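Local coordinates for protein nucleoside permease NupG (Escherichia coli K-12, PDB 7DLA) that imports purine and pyrimidine nucleosides across the bacterial inner membrane by proton symport, driven by the proton motive force, at residues F273-M285 with F322-E334. The protein carries 1 engineered substitution. Numbering follows the deposited sequence.
Sequences FFLSRYGIKNVMM and FAFFNISGSVFVE. Engineered in segment 322-334: Ala323 (natural residue Asp).
Phe324 carries CG beside the backbone N (chi1 -77°) and Phe274 is turned likewise, which swings each ring toward the facing helix. The centroids lie 5.4 Å apart with planes inclined at 56°, an oblique aromatic pair. Phe274 CE2 arrives at the edge of the Phe324 ring, while Val283 CG1, 3.9 Å from Phe324 CD2, approaches the same ring obliquely. An alanine in place of Phe324 would probably leave the Phe274 ring and the Val283 methyl without their aromatic partner and open a gap between the helices.

Two interlocking knobs mark the middle. Ser328 sits in a hole formed by Leu275, Ile280, Val283 and Met284, its OG turned back to the carbonyl O of Phe324 within its own helix. Met284 fills the reciprocal hole among Phe325, Ser328, Gly329 and Phe332; its SD lies 4.4 Å from the Phe325 ring centroid, an oblique Met-aromatic contact. Farther along, Ile280 CG2 reaches the edge of the Phe332 ring and packs 3.4 Å from Phe332 CB.

No hydrogen bond crosses the interface, so apolar packing joins these roughly antiparallel segments, whose axes come within 8.3 Å and whose N-to-C directions differ by 146°. In this major facilitator superfamily fold, the contact joins the cytoplasmic turn region of helix 253-299, between its two transmembrane spans, to the cytoplasmic end of helix 305-335; helix 208-222 meets Met284, Phe325 and Phe332, and helix 380-402 touches Met284 and Lys281.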
loop_
_atom_site.group_PDB
_atom_site.type_symbol
_atom_site.label_atom_id
_atom_site.label_comp_id
_atom_site.label_asym_id
_atom_site.label_seq_id
_atom_site.Cartn_x
_atom_site.Cartn_y
_atom_site.Cartn_z
ATOM N N PHE A 273 -21.173 -6.803 -3.945
ATOM C CA PHE A 273 -22.190 -7.760 -3.541
ATOM C C PHE A 273 -22.176 -7.979 -2.029
ATOM O O PHE A 273 -23.235 -8.120 -1.401
ATOM C CB PHE A 273 -21.945 -9.082 -4.240
ATOM C CG PHE A 273 -22.441 -10.225 -3.455
ATOM C CD1 PHE A 273 -23.814 -10.397 -3.269
ATOM C CD2 PHE A 273 -21.563 -11.044 -2.786
ATOM C CE1 PHE A 273 -24.293 -11.423 -2.517
ATOM C CE2 PHE A 273 -22.038 -12.053 -2.012
ATOM C CZ PHE A 273 -23.413 -12.250 -1.879
ATOM N N PHE A 274 -20.983 -8.064 -1.433
ATOM C CA PHE A 274 -20.915 -8.284 0.001
ATOM C C PHE A 274 -21.550 -7.123 0.741
ATOM O O PHE A 274 -22.204 -7.309 1.779
ATOM C CB PHE A 274 -19.472 -8.471 0.456
ATOM C CG PHE A 274 -19.002 -9.876 0.364
ATOM C CD1 PHE A 274 -19.851 -10.918 0.669
ATOM C CD2 PHE A 274 -17.708 -10.162 -0.014
ATOM C CE1 PHE A 274 -19.418 -12.230 0.577
ATOM C CE2 PHE A 274 -17.264 -11.466 -0.099
ATOM C CZ PHE A 274 -18.122 -12.504 0.201
ATOM N N LEU A 275 -21.378 -5.909 0.216
ATOM C CA LEU A 275 -22.077 -4.778 0.807
ATOM C C LEU A 275 -23.585 -4.947 0.677
ATOM O O LEU A 275 -24.318 -4.784 1.656
ATOM C CB LEU A 275 -21.615 -3.470 0.170
ATOM C CG LEU A 275 -20.581 -2.619 0.918
ATOM C CD1 LEU A 275 -19.498 -3.466 1.444
ATOM C CD2 LEU A 275 -19.992 -1.527 0.045
ATOM N N SER A 276 -24.060 -5.327 -0.510
ATOM C CA SER A 276 -25.505 -5.458 -0.695
ATOM C C SER A 276 -26.117 -6.473 0.259
ATOM O O SER A 276 -27.272 -6.310 0.668
ATOM C CB SER A 276 -25.831 -5.843 -2.136
ATOM O OG SER A 276 -24.988 -5.150 -3.025
ATOM N N ARG A 277 -25.374 -7.526 0.605
ATOM C CA ARG A 277 -25.942 -8.605 1.403
ATOM C C ARG A 277 -25.762 -8.412 2.907
ATOM O O ARG A 277 -26.568 -8.934 3.692
ATOM C CB ARG A 277 -25.356 -9.956 0.967
ATOM C CG ARG A 277 -25.648 -11.129 1.931
ATOM C CD ARG A 277 -26.860 -11.936 1.496
ATOM N NE ARG A 277 -27.272 -12.932 2.484
ATOM C CZ ARG A 277 -27.870 -12.647 3.645
ATOM N NH1 ARG A 277 -28.221 -13.629 4.480
ATOM N NH2 ARG A 277 -28.101 -11.380 3.992
ATOM N N TYR A 278 -24.746 -7.679 3.358
ATOM C CA TYR A 278 -24.571 -7.566 4.797
ATOM C C TYR A 278 -24.467 -6.129 5.308
ATOM O O TYR A 278 -24.512 -5.927 6.529
ATOM C CB TYR A 278 -23.332 -8.361 5.261
ATOM C CG TYR A 278 -23.279 -9.821 4.827
ATOM C CD1 TYR A 278 -24.056 -10.796 5.434
ATOM C CD2 TYR A 278 -22.475 -10.207 3.779
ATOM C CE1 TYR A 278 -24.002 -12.130 5.015
ATOM C CE2 TYR A 278 -22.402 -11.516 3.370
ATOM C CZ TYR A 278 -23.167 -12.475 3.974
ATOM O OH TYR A 278 -23.063 -13.776 3.502
ATOM N N GLY A 279 -24.339 -5.127 4.443
ATOM C CA GLY A 279 -24.259 -3.758 4.892
ATOM C C GLY A 279 -22.849 -3.289 5.202
ATOM O O GLY A 279 -21.881 -4.057 5.283
ATOM N N ILE A 280 -22.752 -1.977 5.411
ATOM C CA ILE A 280 -21.458 -1.328 5.604
ATOM C C ILE A 280 -20.766 -1.876 6.845
ATOM O O ILE A 280 -19.629 -2.373 6.796
ATOM C CB ILE A 280 -21.638 0.197 5.702
ATOM C CG1 ILE A 280 -22.800 0.689 4.818
ATOM C CG2 ILE A 280 -20.314 0.913 5.438
ATOM C CD1 ILE A 280 -22.697 0.331 3.370
ATOM N N LYS A 281 -21.457 -1.772 7.981
ATOM C CA LYS A 281 -20.871 -2.100 9.270
ATOM C C LYS A 281 -20.428 -3.561 9.321
ATOM O O LYS A 281 -19.323 -3.852 9.785
ATOM C CB LYS A 281 -21.893 -1.775 10.358
ATOM C CG LYS A 281 -22.091 -0.278 10.591
ATOM C CD LYS A 281 -23.057 -0.004 11.748
ATOM C CE LYS A 281 -23.256 1.493 11.954
ATOM N NZ LYS A 281 -23.651 1.792 13.333
ATOM N N ASN A 282 -21.265 -4.488 8.819
ATOM C CA ASN A 282 -20.885 -5.901 8.738
ATOM C C ASN A 282 -19.681 -6.131 7.845
ATOM O O ASN A 282 -18.820 -6.964 8.167
ATOM C CB ASN A 282 -22.040 -6.782 8.256
ATOM C CG ASN A 282 -23.134 -6.928 9.288
ATOM O OD1 ASN A 282 -22.894 -6.752 10.490
ATOM N ND2 ASN A 282 -24.345 -7.231 8.833
ATOM N N VAL A 283 -19.590 -5.434 6.714
ATOM C CA VAL A 283 -18.426 -5.704 5.876
ATOM C C VAL A 283 -17.148 -5.226 6.568
ATOM O O VAL A 283 -16.125 -5.934 6.580
ATOM C CB VAL A 283 -18.625 -5.095 4.479
ATOM C CG1 VAL A 283 -17.301 -4.737 3.859
ATOM C CG2 VAL A 283 -19.382 -6.096 3.603
ATOM N N MET A 284 -17.209 -4.051 7.207
ATOM C CA MET A 284 -16.082 -3.574 8.011
ATOM C C MET A 284 -15.738 -4.546 9.145
ATOM O O MET A 284 -14.557 -4.738 9.486
ATOM C CB MET A 284 -16.393 -2.180 8.563
ATOM C CG MET A 284 -15.738 -1.013 7.795
ATOM S SD MET A 284 -15.980 0.612 8.586
ATOM C CE MET A 284 -17.764 0.572 8.810
ATOM N N MET A 285 -16.749 -5.180 9.732
ATOM C CA MET A 285 -16.480 -6.175 10.758
ATOM C C MET A 285 -15.785 -7.393 10.173
ATOM O O MET A 285 -14.916 -7.982 10.825
ATOM C CB MET A 285 -17.772 -6.601 11.442
ATOM C CG MET A 285 -17.600 -7.429 12.726
ATOM S SD MET A 285 -16.994 -6.480 14.157
ATOM C CE MET A 285 -16.104 -7.737 15.071
ATOM N N PHE A 322 -7.758 -6.658 3.765
ATOM C CA PHE A 322 -7.191 -5.398 3.276
ATOM C C PHE A 322 -8.172 -4.600 2.417
ATOM O O PHE A 322 -8.218 -3.368 2.518
ATOM C CB PHE A 322 -5.871 -5.672 2.512
ATOM C CG PHE A 322 -5.109 -4.416 2.104
ATOM C CD1 PHE A 322 -5.560 -3.586 1.082
ATOM C CD2 PHE A 322 -3.998 -4.010 2.819
ATOM C CE1 PHE A 322 -4.872 -2.412 0.735
ATOM C CE2 PHE A 322 -3.317 -2.838 2.480
ATOM C CZ PHE A 322 -3.756 -2.039 1.438
ATOM N N ALA A 323 -8.969 -5.262 1.582
ATOM C CA ALA A 323 -9.860 -4.519 0.702
ATOM C C ALA A 323 -11.109 -4.037 1.443
ATOM O O ALA A 323 -11.533 -2.873 1.280
ATOM C CB ALA A 323 -10.240 -5.394 -0.492
ATOM N N PHE A 324 -11.696 -4.915 2.258
ATOM C CA PHE A 324 -13.025 -4.660 2.780
ATOM C C PHE A 324 -13.046 -3.397 3.623
ATOM O O PHE A 324 -13.914 -2.536 3.444
ATOM C CB PHE A 324 -13.532 -5.859 3.579
ATOM C CG PHE A 324 -13.990 -6.992 2.726
ATOM C CD1 PHE A 324 -13.442 -7.192 1.467
ATOM C CD2 PHE A 324 -15.039 -7.802 3.129
ATOM C CE1 PHE A 324 -13.893 -8.210 0.636
ATOM C CE2 PHE A 324 -15.495 -8.829 2.307
ATOM C CZ PHE A 324 -14.911 -9.032 1.059
ATOM N N PHE A 325 -12.099 -3.251 4.549
ATOM C CA PHE A 325 -12.201 -2.102 5.437
ATOM C C PHE A 325 -12.122 -0.804 4.651
ATOM O O PHE A 325 -12.855 0.141 4.931
ATOM C CB PHE A 325 -11.120 -2.100 6.520
ATOM C CG PHE A 325 -11.331 -1.008 7.564
ATOM C CD1 PHE A 325 -12.304 -1.149 8.559
ATOM C CD2 PHE A 325 -10.638 0.195 7.492
ATOM C CE1 PHE A 325 -12.525 -0.140 9.495
ATOM C CE2 PHE A 325 -10.860 1.205 8.433
ATOM C CZ PHE A 325 -11.800 1.035 9.431
ATOM N N ASN A 326 -11.245 -0.733 3.658
ATOM C CA ASN A 326 -11.072 0.558 3.010
ATOM C C ASN A 326 -12.277 0.909 2.161
ATOM O O ASN A 326 -12.774 2.046 2.228
ATOM C CB ASN A 326 -9.781 0.587 2.203
ATOM C CG ASN A 326 -8.660 1.242 2.980
ATOM O OD1 ASN A 326 -8.344 0.804 4.088
ATOM N ND2 ASN A 326 -8.102 2.336 2.449
ATOM N N ILE A 327 -12.808 -0.064 1.412
ATOM C CA ILE A 327 -13.967 0.242 0.577
ATOM C C ILE A 327 -15.172 0.598 1.457
ATOM O O ILE A 327 -15.740 1.696 1.335
ATOM C CB ILE A 327 -14.278 -0.916 -0.396
ATOM C CG1 ILE A 327 -13.050 -1.320 -1.224
ATOM C CG2 ILE A 327 -15.352 -0.495 -1.397
ATOM C CD1 ILE A 327 -12.564 -0.262 -2.179
ATOM N N SER A 328 -15.549 -0.297 2.395
ATOM C CA SER A 328 -16.716 -0.026 3.245
ATOM C C SER A 328 -16.505 1.197 4.120
ATOM O O SER A 328 -17.461 1.911 4.406
ATOM C CB SER A 328 -17.076 -1.206 4.158
ATOM O OG SER A 328 -15.944 -1.889 4.680
ATOM N N GLY A 329 -15.279 1.446 4.574
ATOM C CA GLY A 329 -15.006 2.663 5.302
ATOM C C GLY A 329 -15.366 3.906 4.518
ATOM O O GLY A 329 -16.080 4.767 5.024
ATOM N N SER A 330 -14.874 4.028 3.276
ATOM C CA SER A 330 -15.153 5.266 2.550
ATOM C C SER A 330 -16.640 5.370 2.194
ATOM O O SER A 330 -17.210 6.475 2.202
ATOM C CB SER A 330 -14.258 5.391 1.312
ATOM O OG SER A 330 -14.595 4.432 0.330
ATOM N N VAL A 331 -17.305 4.231 1.940
ATOM C CA VAL A 331 -18.758 4.266 1.720
ATOM C C VAL A 331 -19.487 4.753 2.974
ATOM O O VAL A 331 -20.407 5.582 2.893
ATOM C CB VAL A 331 -19.288 2.889 1.271
ATOM C CG1 VAL A 331 -20.807 2.933 1.094
ATOM C CG2 VAL A 331 -18.656 2.465 -0.026
ATOM N N PHE A 332 -19.116 4.207 4.143
ATOM C CA PHE A 332 -19.661 4.636 5.428
ATOM C C PHE A 332 -19.493 6.137 5.623
ATOM O O PHE A 332 -20.460 6.846 5.908
ATOM C CB PHE A 332 -18.965 3.860 6.554
ATOM C CG PHE A 332 -19.424 4.232 7.941
ATOM C CD1 PHE A 332 -20.619 3.725 8.453
ATOM C CD2 PHE A 332 -18.675 5.091 8.734
ATOM C CE1 PHE A 332 -21.058 4.075 9.715
ATOM C CE2 PHE A 332 -19.107 5.444 10.002
ATOM C CZ PHE A 332 -20.303 4.932 10.489
ATOM N N VAL A 333 -18.268 6.643 5.469
ATOM C CA VAL A 333 -18.053 8.076 5.635
ATOM C C VAL A 333 -18.982 8.862 4.718
ATOM O O VAL A 333 -19.685 9.755 5.182
ATOM C CB VAL A 333 -16.577 8.469 5.437
ATOM C CG1 VAL A 333 -16.333 9.810 6.086
ATOM C CG2 VAL A 333 -15.668 7.458 6.112
ATOM N N GLU A 334 -19.069 8.496 3.428
ATOM C CA GLU A 334 -19.941 9.250 2.517
ATOM C C GLU A 334 -21.394 9.212 2.977
ATOM O O GLU A 334 -22.091 10.237 2.964
ATOM C CB GLU A 334 -19.818 8.706 1.093
#